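Local coordinates for putative host cell surface-exposed lipoprotein (Streptococcus phage TP-J34, PDB 4EQQ) that mediates superinfection exclusion as a phage-encoded lipoprotein of the host cell surface, probably by acting on the tape measure protein of incoming phages, at residues L67-A70 with K71-Q74; L77-P81 with D82-D86; S9-P12 with K13-T17; M31-E34 with E35-Q39; I60-N63 with K64-L67. All blocks are in the same frame, centred on the assembly; numbering follows the deposited sequence.

Contact 1 (L67-A70 with K71-Q74); sequences LEKA and KQYQ. With SO4 (sulfate ion), chain D.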
loop_
_atom_site.group_PDB
_atom_site.type_symbol
_atom_site.label_atom_id
_atom_site.label_comp_id
_atom_site.label_asym_id
_atom_site.label_seq_id
_atom_site.Cartn_x
_atom_site.Cartn_y
_atom_site.Cartn_z
ATOM N N LEU A 67 -2.145 11.752 -1.663
ATOM C CA LEU A 67 -0.835 12.350 -1.370
ATOM C C LEU A 67 0.121 11.309 -0.751
ATOM O O LEU A 67 1.268 11.200 -1.185
ATOM C CB LEU A 67 -0.990 13.590 -0.444
ATOM C CG LEU A 67 0.306 14.276 0.033
ATOM C CD1 LEU A 67 1.250 14.612 -1.150
ATOM C CD2 LEU A 67 -0.008 15.512 0.860
ATOM N N GLU A 68 -0.355 10.554 0.253
ATOM C CA GLU A 68 0.450 9.522 0.912
ATOM C C GLU A 68 0.854 8.414 -0.076
ATOM O O GLU A 68 2.007 7.976 -0.075
ATOM C CB GLU A 68 -0.263 8.967 2.164
ATOM C CG GLU A 68 -0.371 9.964 3.322
ATOM C CD GLU A 68 0.904 10.711 3.686
ATOM O OE1 GLU A 68 0.909 11.963 3.608
ATOM O OE2 GLU A 68 1.926 10.040 3.951
ATOM N N LYS A 69 -0.066 8.016 -0.964
ATOM C CA LYS A 69 0.258 7.007 -1.979
ATOM C C LYS A 69 1.281 7.572 -2.988
ATOM O O LYS A 69 2.194 6.861 -3.403
ATOM C CB LYS A 69 -1.011 6.505 -2.707
ATOM C CG LYS A 69 -0.774 5.197 -3.468
ATOM C CD LYS A 69 -0.411 4.033 -2.509
ATOM C CE LYS A 69 -0.019 2.766 -3.228
ATOM N NZ LYS A 69 -1.138 2.239 -4.056
ATOM N N ALA A 70 1.109 8.848 -3.378
ATOM C CA ALA A 70 1.994 9.550 -4.312
ATOM C C ALA A 70 3.417 9.617 -3.741
ATOM O O ALA A 70 4.367 9.349 -4.472
ATOM C CB ALA A 70 1.470 10.972 -4.572
ATOM N N LYS A 71 3.560 9.936 -2.431
ATOM C CA LYS A 71 4.863 9.981 -1.748
ATOM C C LYS A 71 5.495 8.610 -1.798
ATOM O O LYS A 71 6.677 8.508 -2.119
ATOM C CB LYS A 71 4.732 10.430 -0.281
ATOM C CG LYS A 71 4.369 11.904 -0.090
ATOM C CD LYS A 71 4.141 12.166 1.399
ATOM C CE LYS A 71 3.801 13.600 1.702
ATOM N NZ LYS A 71 3.417 13.771 3.135
ATOM N N GLN A 72 4.697 7.546 -1.531
ATOM C CA GLN A 72 5.174 6.164 -1.585
ATOM C C GLN A 72 5.743 5.837 -2.978
ATOM O O GLN A 72 6.854 5.312 -3.063
ATOM C CB GLN A 72 4.060 5.181 -1.192
ATOM C CG GLN A 72 4.532 3.729 -1.129
ATOM C CD GLN A 72 3.416 2.755 -0.817
ATOM O OE1 GLN A 72 2.524 3.031 -0.010
ATOM N NE2 GLN A 72 3.447 1.585 -1.453
ATOM N N TYR A 73 5.007 6.168 -4.062
ATOM C CA TYR A 73 5.479 5.931 -5.440
ATOM C C TYR A 73 6.761 6.703 -5.735
ATOM O O TYR A 73 7.661 6.164 -6.379
ATOM C CB TYR A 73 4.403 6.289 -6.489
ATOM C CG TYR A 73 3.216 5.342 -6.544
ATOM C CD1 TYR A 73 3.343 4.002 -6.202
ATOM C CD2 TYR A 73 1.961 5.800 -6.951
ATOM C CE1 TYR A 73 2.256 3.130 -6.267
ATOM C CE2 TYR A 73 0.862 4.940 -6.996
ATOM C CZ TYR A 73 1.021 3.600 -6.693
ATOM O OH TYR A 73 -0.054 2.749 -6.761
ATOM N N GLN A 74 6.842 7.955 -5.268
ATOM C CA GLN A 74 8.024 8.799 -5.481
ATOM C C GLN A 74 9.226 8.265 -4.725
ATOM O O GLN A 74 10.288 8.112 -5.317
ATOM C CB GLN A 74 7.749 10.267 -5.094
ATOM C CG GLN A 74 8.951 11.180 -5.386
ATOM C CD GLN A 74 8.615 12.638 -5.335
ATOM O OE1 GLN A 74 8.312 13.181 -4.282
ATOM N NE2 GLN A 74 8.681 13.298 -6.473
HETATM S S SO4 D . -2.181 -1.193 -3.545
HETATM O O1 SO4 D . -2.920 -0.877 -2.315
HETATM O O2 SO4 D . -1.018 -0.324 -3.668
HETATM O O3 SO4 D . -1.715 -2.582 -3.497
HETATM O O4 SO4 D . -3.065 -1.013 -4.704
#
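Lys69 and Tyr73, one helical turn apart, form the close-packed side of this contact. The lysine chain crosses the tyrosine obliquely, with Lys69 CG 3.9 Å from Tyr73 CE2. Bends at chi2 and chi4 (-62°) bring its ammonium back to the phenol, and Lys69 NZ donates to Tyr73 OH at 3.0 Å. The same nitrogen donates to sulfate O2 (Lys69 NZ to O2, 2.6 Å). Asp92 holds both ends of the pair, with a salt bridge to the lysine and a hydrogen bond to the phenol. Phe91 of the second subunit meets the tyrosine ring nearly at right angles. The sulfate also binds Lys69 and Gln72 of the second subunit, so it probably offsets the charge gathered there. The other side is looser. Lys71 runs extended from CG onward, beside Glu68 and pointing the same way. Its NZ makes a salt bridge to Glu68 OE1 at 3.1 Å, on the syn side of the carboxylate. Lys71 CE also lies 3.9 Å from Leu67 CG. Both residues of this ion pair are partly exposed. Side chains paired at i, i+3 and i, i+4 are characteristic of an alpha helix, here helix 62-77.

Contact 2 (L77-P81 with D82-D86); sequences LSMSP and DAIRD
Met79 lays its CB against Ile84, 3.6 Å from Ile84 CG1, just outside the first turn of helix 81-91. This is a helix N-terminus with a serine N-cap, Ser80, and proline in the first helical position. The methionine chain bends at chi3 (71°), which brings its methyl to Ala83 in the first turn. Met79 CE ends 4.1 Å from Ala83 CB. Thus the residue before the cap touches two side chains of the new helix, one through its root and one through its tip. Ile84 is buried. It also packs on Ala70, Tyr73 and Gln74 of helix 62-77 and on Val103 of helix 96-104. Met79 packs on Tyr73 and on Phe91 of the second subunit, so this turn lies beside the dimer contact.

Both oxygens of Ser80 take part: the hydroxyl caps, and the carbonyl accepts the first helical bond. With chi1 at 74°, the hydroxyl faces the helix end. Ser80 OG accepts from Ala83 N at 3.0 Å. Ser80 O accepts from Ile84 N at 2.9 Å. One residue on, Pro81 O takes Arg85 N as the regular helix begins. Proline suits this place because the first turn does not need its missing N-H.

On the outer side, Asp82 and Arg85 form a salt bridge one turn apart. Arg85 also pairs through NH1 with Asp100 of helix 96-104, so its guanidinium joins two helices. Arg85 NH2 reaches Asp82 OD1 at 3.2 Å, almost straight and in the guanidinium plane.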
loop_
_atom_site.group_PDB
_atom_site.type_symbol
_atom_site.label_atom_id
_atom_site.label_comp_id
_atom_site.label_asym_id
_atom_site.label_seq_id
_atom_site.Cartn_x
_atom_site.Cartn_y
_atom_site.Cartn_z
ATOM N N LEU A 77 10.026 4.207 -5.814
ATOM C CA LEU A 77 10.326 3.906 -7.213
ATOM C C LEU A 77 10.871 5.043 -8.051
ATOM O O LEU A 77 11.138 4.834 -9.240
ATOM C CB LEU A 77 9.061 3.307 -7.894
ATOM C CG LEU A 77 8.530 1.975 -7.331
ATOM C CD1 LEU A 77 7.086 1.733 -7.768
ATOM C CD2 LEU A 77 9.434 0.807 -7.707
ATOM N N SER A 78 11.001 6.251 -7.470
ATOM C CA SER A 78 11.505 7.424 -8.192
ATOM C C SER A 78 10.727 7.712 -9.475
ATOM O O SER A 78 11.286 8.177 -10.470
ATOM C CB SER A 78 13.015 7.334 -8.426
ATOM O OG SER A 78 13.689 7.227 -7.185
ATOM N N MET A 79 9.414 7.448 -9.441
ATOM C CA MET A 79 8.534 7.750 -10.566
ATOM C C MET A 79 8.376 9.262 -10.682
ATOM O O MET A 79 8.406 9.972 -9.666
ATOM C CB MET A 79 7.164 7.117 -10.353
ATOM C CG MET A 79 7.168 5.624 -10.582
ATOM S SD MET A 79 5.637 4.843 -10.023
ATOM C CE MET A 79 4.482 5.440 -11.271
ATOM N N SER A 80 8.187 9.753 -11.910
ATOM C CA SER A 80 8.001 11.187 -12.133
ATOM C C SER A 80 6.630 11.642 -11.611
ATOM O O SER A 80 5.716 10.817 -11.535
ATOM C CB SER A 80 8.131 11.525 -13.622
ATOM O OG SER A 80 6.993 11.104 -14.358
ATOM N N PRO A 81 6.443 12.940 -11.271
ATOM C CA PRO A 81 5.112 13.401 -10.841
ATOM C C PRO A 81 4.006 13.075 -11.864
ATOM O O PRO A 81 2.913 12.679 -11.466
ATOM C CB PRO A 81 5.307 14.919 -10.690
ATOM C CG PRO A 81 6.752 15.061 -10.339
ATOM C CD PRO A 81 7.418 14.058 -11.251
ATOM N N ASP A 82 4.294 13.220 -13.181
ATOM C CA ASP A 82 3.322 12.915 -14.236
ATOM C C ASP A 82 2.994 11.433 -14.292
ATOM O O ASP A 82 1.828 11.084 -14.463
ATOM C CB ASP A 82 3.792 13.428 -15.617
ATOM C CG ASP A 82 3.648 14.936 -15.835
ATOM O OD1 ASP A 82 2.862 15.580 -15.088
ATOM O OD2 ASP A 82 4.303 15.466 -16.759
ATOM N N ALA A 83 4.004 10.560 -14.154
ATOM C CA ALA A 83 3.772 9.115 -14.141
ATOM C C ALA A 83 2.946 8.732 -12.903
ATOM O O ALA A 83 2.081 7.863 -12.995
ATOM C CB ALA A 83 5.090 8.350 -14.155
ATOM N N ILE A 84 3.199 9.393 -11.756
ATOM C CA ILE A 84 2.458 9.161 -10.506
ATOM C C ILE A 84 1.003 9.580 -10.663
ATOM O O ILE A 84 0.117 8.839 -10.253
ATOM C CB ILE A 84 3.133 9.838 -9.289
ATOM C CG1 ILE A 84 4.474 9.140 -8.963
ATOM C CG2 ILE A 84 2.191 9.836 -8.051
ATOM C CD1 ILE A 84 5.442 9.965 -8.059
ATOM N N ARG A 85 0.754 10.763 -11.259
ATOM C CA ARG A 85 -0.602 11.263 -11.499
ATOM C C ARG A 85 -1.416 10.228 -12.279
ATOM O O ARG A 85 -2.539 9.918 -11.880
ATOM C CB ARG A 85 -0.549 12.584 -12.287
ATOM C CG ARG A 85 -1.894 13.333 -12.329
ATOM C CD ARG A 85 -1.979 14.320 -13.492
ATOM N NE ARG A 85 -0.744 15.087 -13.638
ATOM C CZ ARG A 85 -0.490 16.239 -13.028
ATOM N NH1 ARG A 85 -1.402 16.796 -12.239
ATOM N NH2 ARG A 85 0.677 16.842 -13.198
ATOM N N ASP A 86 -0.846 9.670 -13.374
ATOM C CA ASP A 86 -1.546 8.659 -14.190
ATOM C C ASP A 86 -1.788 7.368 -13.443
ATOM O O ASP A 86 -2.864 6.787 -13.565
ATOM C CB ASP A 86 -0.811 8.379 -15.509
ATOM C CG ASP A 86 -0.705 9.583 -16.423
ATOM O OD1 ASP A 86 -1.458 10.564 -16.208
ATOM O OD2 ASP A 86 0.123 9.542 -17.362
#

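Contact 3 (S9-P12 with K13-T17); sequences SKVP and KEYRT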
loop_
_atom_site.group_PDB
_atom_site.type_symbol
_atom_site.label_atom_id
_atom_site.label_comp_id
_atom_site.label_asym_id
_atom_site.label_seq_id
_atom_site.Cartn_x
_atom_site.Cartn_y
_atom_site.Cartn_z
ATOM N N SER A 9 -26.322 5.874 14.733
ATOM C CA SER A 9 -27.032 5.058 15.728
ATOM C C SER A 9 -28.134 4.129 15.154
ATOM O O SER A 9 -28.512 3.152 15.797
ATOM C CB SER A 9 -27.614 5.958 16.812
ATOM O OG SER A 9 -28.589 6.830 16.267
ATOM N N LYS A 10 -28.653 4.458 13.968
ATOM C CA LYS A 10 -29.722 3.712 13.296
ATOM C C LYS A 10 -29.176 2.724 12.265
ATOM O O LYS A 10 -29.917 2.069 11.536
ATOM C CB LYS A 10 -30.651 4.706 12.613
ATOM C CG LYS A 10 -31.376 5.588 13.593
ATOM C CD LYS A 10 -32.171 6.624 12.869
ATOM C CE LYS A 10 -33.364 7.057 13.677
ATOM N NZ LYS A 10 -32.994 7.696 14.966
ATOM N N VAL A 11 -27.863 2.646 12.193
ATOM C CA VAL A 11 -27.186 1.833 11.201
ATOM C C VAL A 11 -26.884 0.443 11.781
ATOM O O VAL A 11 -26.689 0.338 12.991
ATOM C CB VAL A 11 -25.981 2.656 10.702
ATOM C CG1 VAL A 11 -24.635 2.159 11.187
ATOM C CG2 VAL A 11 -26.044 2.879 9.214
ATOM N N PRO A 12 -26.875 -0.645 10.975
ATOM C CA PRO A 12 -26.573 -1.964 11.547
ATOM C C PRO A 12 -25.178 -1.986 12.157
ATOM O O PRO A 12 -24.317 -1.201 11.749
ATOM C CB PRO A 12 -26.652 -2.896 10.331
ATOM C CG PRO A 12 -27.505 -2.184 9.367
ATOM C CD PRO A 12 -27.128 -0.751 9.524
ATOM N N LYS A 13 -24.963 -2.886 13.133
ATOM C CA LYS A 13 -23.676 -3.065 13.799
ATOM C C LYS A 13 -22.550 -3.293 12.764
ATOM O O LYS A 13 -21.473 -2.692 12.865
ATOM C CB LYS A 13 -23.783 -4.226 14.804
ATOM C CG LYS A 13 -22.464 -4.764 15.354
ATOM C CD LYS A 13 -21.759 -3.816 16.302
ATOM C CE LYS A 13 -20.753 -4.501 17.210
ATOM N NZ LYS A 13 -20.226 -5.780 16.652
ATOM N N GLU A 14 -22.842 -4.115 11.747
ATOM C CA GLU A 14 -21.952 -4.428 10.633
ATOM C C GLU A 14 -21.395 -3.172 9.962
ATOM O O GLU A 14 -20.227 -3.167 9.605
ATOM C CB GLU A 14 -22.704 -5.279 9.596
ATOM C CG GLU A 14 -21.866 -5.724 8.407
ATOM C CD GLU A 14 -22.623 -6.200 7.180
ATOM O OE1 GLU A 14 -21.961 -6.610 6.198
ATOM O OE2 GLU A 14 -23.876 -6.162 7.194
ATOM N N TYR A 15 -22.232 -2.124 9.775
ATOM C CA TYR A 15 -21.796 -0.878 9.138
ATOM C C TYR A 15 -20.785 -0.156 10.047
ATOM O O TYR A 15 -19.819 0.422 9.543
ATOM C CB TYR A 15 -22.994 0.045 8.860
ATOM C CG TYR A 15 -23.898 -0.307 7.690
ATOM C CD1 TYR A 15 -24.188 -1.633 7.383
ATOM C CD2 TYR A 15 -24.604 0.681 7.016
ATOM C CE1 TYR A 15 -25.081 -1.962 6.362
ATOM C CE2 TYR A 15 -25.497 0.365 5.989
ATOM C CZ TYR A 15 -25.715 -0.957 5.650
ATOM O OH TYR A 15 -26.618 -1.270 4.660
ATOM N N ARG A 16 -21.013 -0.193 11.377
ATOM C CA ARG A 16 -20.122 0.454 12.361
ATOM C C ARG A 16 -18.795 -0.293 12.426
ATOM O O ARG A 16 -17.745 0.335 12.502
ATOM C CB ARG A 16 -20.787 0.542 13.755
ATOM C CG ARG A 16 -22.013 1.461 13.776
ATOM C CD ARG A 16 -22.461 1.820 15.189
ATOM N NE ARG A 16 -23.050 0.666 15.856
ATOM C CZ ARG A 16 -24.343 0.361 15.821
ATOM N NH1 ARG A 16 -24.786 -0.731 16.425
ATOM N NH2 ARG A 16 -25.203 1.150 15.184
ATOM N N THR A 17 -18.838 -1.626 12.334
ATOM C CA THR A 17 -17.624 -2.448 12.310
ATOM C C THR A 17 -16.864 -2.182 10.992
ATOM O O THR A 17 -15.628 -2.116 10.997
ATOM C CB THR A 17 -17.983 -3.931 12.579
ATOM O OG1 THR A 17 -18.712 -3.982 13.804
ATOM C CG2 THR A 17 -16.756 -4.812 12.768
#
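The backbone of Val11 and Pro12 is extended, and it turns into helix 13-28 at Lys13. Pro12 O accepts weak bonds from Tyr15 N at 3.0 Å and Arg16 N at 3.5 Å. Pro12 also sets its CD over the tyrosine ring. This atom sits 3.7 Å from the centroid of the Tyr15 ring and only 9° off the normal, a CH-pi contact over the centre of one face. Pro12 CG comes near the ring at CD1 and CE1. Val11 approaches obliquely, its CG2 3.4 Å from Tyr15 CD2. Its other methyl, CG1, meets Tyr15 CB and the aliphatic part of Arg16.

Pro12 occupies the N-cap position, and a proline there has no hydroxyl or carboxylate with which to cap. The entry to the helix is instead wrapped by apolar and aromatic contacts. Tyr53 of helix 48-57 meets the Tyr15 ring and also touches Val11, which is buried. This joins the N-terminal loop and the start of helix 13-28 to helix 48-57.

Arg16 slides past Val11 in the opposite direction. A bend at chi3 (-71°) turns its guanidinium back toward the loop, where Arg16 NH2 is 2.8 Å from Val11 O. The same nitrogen makes a weak hydrogen bond to Phe8 O.

Contact 4 (M31-E34 with E35-Q39); sequences MSKE and ELRSQ
Glu34 and Arg37 lie side by side and point the same way, on the first turns of helix 33-42. The helix opens with a capping box formed by Ser32 and Glu35. In the salt bridge, the carboxylate and guanidinium planes are 22° apart. Arg37 grips side-on with two nitrogens: NE to Glu34 OE1 at 2.9 Å and NH2 to Glu34 OE2 at 3.0 Å. Both oxygens lie near the guanidinium plane. The paired bonds fix the rotation of the guanidinium, with the carboxylate twisted a little from it. Arg37 NH1 has a further salt bridge to Asp52 of helix 48-57.

Met31 stretches along the other flank. Its SD lies 3.7 Å from Leu36 CA. Its side chain crosses that of Gln39 at about a right angle, with Met31 CE 4.0 Å from Gln39 CG. Thr76 of the second subunit packs on Met31, so this flank faces the dimer partner.

In the box, a chi1 of 71° turns Ser32 OG toward the helix end, where it accepts from Glu35 N at 3.2 Å. Ser32 OG is also hydrogen-bonded to Asp92 O. The extended Glu35 chain answers, and Glu35 OE1 uses its anti lone pair to accept from Ser32 N at 3.1 Å.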
loop_
_atom_site.group_PDB
_atom_site.type_symbol
_atom_site.label_atom_id
_atom_site.label_comp_id
_atom_site.label_asym_id
_atom_site.label_seq_id
_atom_site.Cartn_x
_atom_site.Cartn_y
_atom_site.Cartn_z
ATOM N N MET A 31 -5.330 3.794 0.371
ATOM C CA MET A 31 -6.325 3.442 -0.640
ATOM C C MET A 31 -7.196 4.560 -1.116
ATOM O O MET A 31 -7.583 5.447 -0.344
ATOM C CB MET A 31 -7.245 2.328 -0.118
ATOM C CG MET A 31 -6.511 1.065 0.263
ATOM S SD MET A 31 -7.681 -0.139 0.907
ATOM C CE MET A 31 -6.550 -1.347 1.583
ATOM N N SER A 32 -7.606 4.446 -2.382
ATOM C CA SER A 32 -8.589 5.342 -2.963
ATOM C C SER A 32 -9.917 4.821 -2.448
ATOM O O SER A 32 -9.965 3.714 -1.887
ATOM C CB SER A 32 -8.533 5.273 -4.490
ATOM O OG SER A 32 -9.045 4.052 -4.992
ATOM N N LYS A 33 -10.984 5.609 -2.606
ATOM C CA LYS A 33 -12.321 5.193 -2.195
ATOM C C LYS A 33 -12.694 3.869 -2.859
ATOM O O LYS A 33 -13.266 3.001 -2.200
ATOM C CB LYS A 33 -13.346 6.273 -2.572
ATOM C CG LYS A 33 -14.742 6.034 -1.998
ATOM C CD LYS A 33 -15.773 7.050 -2.497
ATOM C CE LYS A 33 -15.564 8.453 -1.972
ATOM N NZ LYS A 33 -16.596 9.390 -2.501
ATOM N N GLU A 34 -12.397 3.722 -4.173
ATOM C CA GLU A 34 -12.748 2.507 -4.920
ATOM C C GLU A 34 -11.945 1.273 -4.474
ATOM O O GLU A 34 -12.495 0.178 -4.375
ATOM C CB GLU A 34 -12.687 2.736 -6.446
ATOM C CG GLU A 34 -13.679 3.783 -6.947
ATOM C CD GLU A 34 -15.102 3.694 -6.424
ATOM O OE1 GLU A 34 -15.656 2.575 -6.388
ATOM O OE2 GLU A 34 -15.659 4.744 -6.030
ATOM N N GLU A 35 -10.662 1.473 -4.150
ATOM C CA GLU A 35 -9.812 0.392 -3.637
ATOM C C GLU A 35 -10.338 -0.122 -2.293
ATOM O O GLU A 35 -10.461 -1.334 -2.084
ATOM C CB GLU A 35 -8.373 0.870 -3.497
ATOM C CG GLU A 35 -7.645 0.813 -4.825
ATOM C CD GLU A 35 -6.258 1.414 -4.814
ATOM O OE1 GLU A 35 -6.013 2.370 -4.037
ATOM O OE2 GLU A 35 -5.428 0.966 -5.636
ATOM N N LEU A 36 -10.705 0.812 -1.415
ATOM C CA LEU A 36 -11.236 0.522 -0.083
ATOM C C LEU A 36 -12.596 -0.170 -0.164
ATOM O O LEU A 36 -12.833 -1.145 0.552
ATOM C CB LEU A 36 -11.305 1.815 0.751
ATOM C CG LEU A 36 -11.871 1.668 2.175
ATOM C CD1 LEU A 36 -11.027 0.689 3.022
ATOM C CD2 LEU A 36 -11.962 3.009 2.841
ATOM N N ARG A 37 -13.454 0.285 -1.095
ATOM C CA ARG A 37 -14.782 -0.281 -1.319
ATOM C C ARG A 37 -14.676 -1.762 -1.679
ATOM O O ARG A 37 -15.423 -2.594 -1.146
ATOM C CB ARG A 37 -15.502 0.491 -2.449
ATOM C CG ARG A 37 -16.998 0.194 -2.539
ATOM C CD ARG A 37 -17.592 0.596 -3.897
ATOM N NE ARG A 37 -17.403 2.018 -4.195
ATOM C CZ ARG A 37 -18.138 3.002 -3.689
ATOM N NH1 ARG A 37 -19.121 2.737 -2.837
ATOM N NH2 ARG A 37 -17.872 4.261 -4.000
ATOM N N SER A 38 -13.757 -2.070 -2.611
ATOM C CA SER A 38 -13.462 -3.412 -3.096
ATOM C C SER A 38 -12.819 -4.257 -1.969
ATOM O O SER A 38 -13.234 -5.389 -1.753
ATOM C CB SER A 38 -12.561 -3.336 -4.320
ATOM O OG SER A 38 -12.172 -4.638 -4.731
ATOM N N GLN A 39 -11.856 -3.687 -1.217
ATOM C CA GLN A 39 -11.193 -4.376 -0.104
ATOM C C GLN A 39 -12.201 -4.886 0.953
ATOM O O GLN A 39 -12.120 -6.047 1.367
ATOM C CB GLN A 39 -10.167 -3.447 0.563
ATOM C CG GLN A 39 -9.441 -4.076 1.761
ATOM C CD GLN A 39 -8.408 -5.117 1.381
ATOM O OE1 GLN A 39 -7.909 -5.152 0.261
ATOM N NE2 GLN A 39 -8.037 -5.974 2.323
#

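Contact 5 (I60-N63 with K64-L67); sequences IDYN and KQAL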
loop_
_atom_site.group_PDB
_atom_site.type_symbol
_atom_site.label_atom_id
_atom_site.label_comp_id
_atom_site.label_asym_id
_atom_site.label_seq_id
_atom_site.Cartn_x
_atom_site.Cartn_y
_atom_site.Cartn_z
ATOM N N ILE A 60 -12.733 9.742 6.086
ATOM C CA ILE A 60 -11.503 9.635 5.286
ATOM C C ILE A 60 -11.352 10.800 4.325
ATOM O O ILE A 60 -12.290 11.134 3.594
ATOM C CB ILE A 60 -11.361 8.252 4.580
ATOM C CG1 ILE A 60 -11.341 7.099 5.609
ATOM C CG2 ILE A 60 -10.111 8.214 3.666
ATOM C CD1 ILE A 60 -11.702 5.772 5.050
ATOM N N ASP A 61 -10.153 11.400 4.322
ATOM C CA ASP A 61 -9.798 12.443 3.383
ATOM C C ASP A 61 -9.013 11.734 2.250
ATOM O O ASP A 61 -7.829 11.437 2.399
ATOM C CB ASP A 61 -8.939 13.537 4.057
ATOM C CG ASP A 61 -8.695 14.743 3.152
ATOM O OD1 ASP A 61 -8.796 14.591 1.916
ATOM O OD2 ASP A 61 -8.435 15.845 3.684
ATOM N N TYR A 62 -9.680 11.494 1.116
ATOM C CA TYR A 62 -9.084 10.823 -0.040
ATOM C C TYR A 62 -8.015 11.643 -0.758
ATOM O O TYR A 62 -7.176 11.057 -1.448
ATOM C CB TYR A 62 -10.168 10.289 -0.975
ATOM C CG TYR A 62 -10.952 9.171 -0.327
ATOM C CD1 TYR A 62 -10.391 7.904 -0.157
ATOM C CD2 TYR A 62 -12.234 9.388 0.164
ATOM C CE1 TYR A 62 -11.092 6.885 0.480
ATOM C CE2 TYR A 62 -12.957 8.367 0.774
ATOM C CZ TYR A 62 -12.381 7.122 0.937
ATOM O OH TYR A 62 -13.119 6.118 1.509
ATOM N N ASN A 63 -8.002 12.989 -0.554
ATOM C CA ASN A 63 -6.942 13.849 -1.108
ATOM C C ASN A 63 -5.651 13.506 -0.371
ATOM O O ASN A 63 -4.594 13.418 -0.987
ATOM C CB ASN A 63 -7.252 15.339 -0.883
ATOM C CG ASN A 63 -8.389 15.844 -1.722
ATOM O OD1 ASN A 63 -8.438 15.604 -2.909
ATOM N ND2 ASN A 63 -9.305 16.586 -1.133
ATOM N N LYS A 64 -5.743 13.351 0.959
ATOM C CA LYS A 64 -4.608 12.999 1.830
ATOM C C LYS A 64 -4.150 11.549 1.536
ATOM O O LYS A 64 -2.947 11.274 1.535
ATOM C CB LYS A 64 -5.014 13.201 3.300
ATOM C CG LYS A 64 -4.175 12.466 4.342
ATOM C CD LYS A 64 -2.837 13.118 4.575
ATOM C CE LYS A 64 -2.162 12.561 5.799
ATOM N NZ LYS A 64 -0.885 13.261 6.037
ATOM N N GLN A 65 -5.104 10.635 1.261
ATOM C CA GLN A 65 -4.778 9.251 0.897
ATOM C C GLN A 65 -3.960 9.245 -0.402
ATOM O O GLN A 65 -2.984 8.511 -0.504
ATOM C CB GLN A 65 -6.061 8.410 0.688
ATOM C CG GLN A 65 -6.880 8.169 1.947
ATOM C CD GLN A 65 -6.108 7.407 2.983
ATOM O OE1 GLN A 65 -5.772 7.930 4.035
ATOM N NE2 GLN A 65 -5.818 6.158 2.711
ATOM N N ALA A 66 -4.388 10.049 -1.404
ATOM C CA ALA A 66 -3.698 10.159 -2.695
ATOM C C ALA A 66 -2.293 10.706 -2.497
ATOM O O ALA A 66 -1.359 10.193 -3.106
ATOM C CB ALA A 66 -4.483 11.049 -3.649
ATOM N N LEU A 67 -2.145 11.752 -1.663
ATOM C CA LEU A 67 -0.835 12.350 -1.370
ATOM C C LEU A 67 0.121 11.309 -0.751
ATOM O O LEU A 67 1.268 11.200 -1.185
ATOM C CB LEU A 67 -0.990 13.590 -0.444
ATOM C CG LEU A 67 0.306 14.276 0.033
ATOM C CD1 LEU A 67 1.250 14.612 -1.150
ATOM C CD2 LEU A 67 -0.008 15.512 0.860
#
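Asp61 OD1 is gripped by two backbone N-H groups at the start of helix 62-77. Asn63 N reaches Asp61 OD1 at 3.0 Å and Lys64 N reaches it at 3.4 Å, and both bonds are weak. Asp61 is at the N-cap. Its CG lies opposite the backbone N, with chi1 at -173°, and from that torsion the carboxylate reaches the first N-H groups. Its backbone oxygen serves too: Gln65 N donates to Asp61 O at 3.1 Å, in the carbonyl plane.

The Lys64 chain leaves at about a right angle to Asp61, with Lys64 CB 4.0 Å from Asp61 CG. Its ammonium leads away toward Glu68, a long and weak ion pair.

The apolar side is made by Ile60, Tyr62 and the aliphatic part of Gln65. Ile60 CG2 rests over one face of the Tyr62 ring, toward its rim, 3.6 Å above the plane. The same methyl is 3.7 Å from Gln65 CG. Tyr62 CD1 approaches that carbon obliquely at 4.1 Å. Ile60 CG2 thus touches both the ring face and the glutamine chain. Tyr62 is buried, and its hydroxyl is hydrogen-bonded to Val55 O. It packs on Lys33 and Leu36 of helix 33-42 and on Glu98 of helix 96-104, so the start of helix 62-77 packs against both of these helices.

The cap places a carboxylate at the positive end of the helix dipole. That position would probably favour its ionised form, even though each of its two bonds is weak.

Contacts 5, 1 and 2 follow one another in the C-terminal half of the chain. Contacts 5 and 1 share Leu67 on helix 62-77, and their centres are 11 Å apart. Contact 2 starts the next helix and touches contact 1, where Ile84 CG2 packs 3.7 Å from Ala70 CB. Contact 4 lies in the N-terminal half but touches contact 5: Leu36 CD2 is 3.5 Å from Ile60 CD1. Contacts 1, 2 and 4 all reach the second subunit, and the sulfate of contact 1 binds both copies. Contact 3 stands apart at the N-terminal end, its centre about 39 Å from that of contact 2.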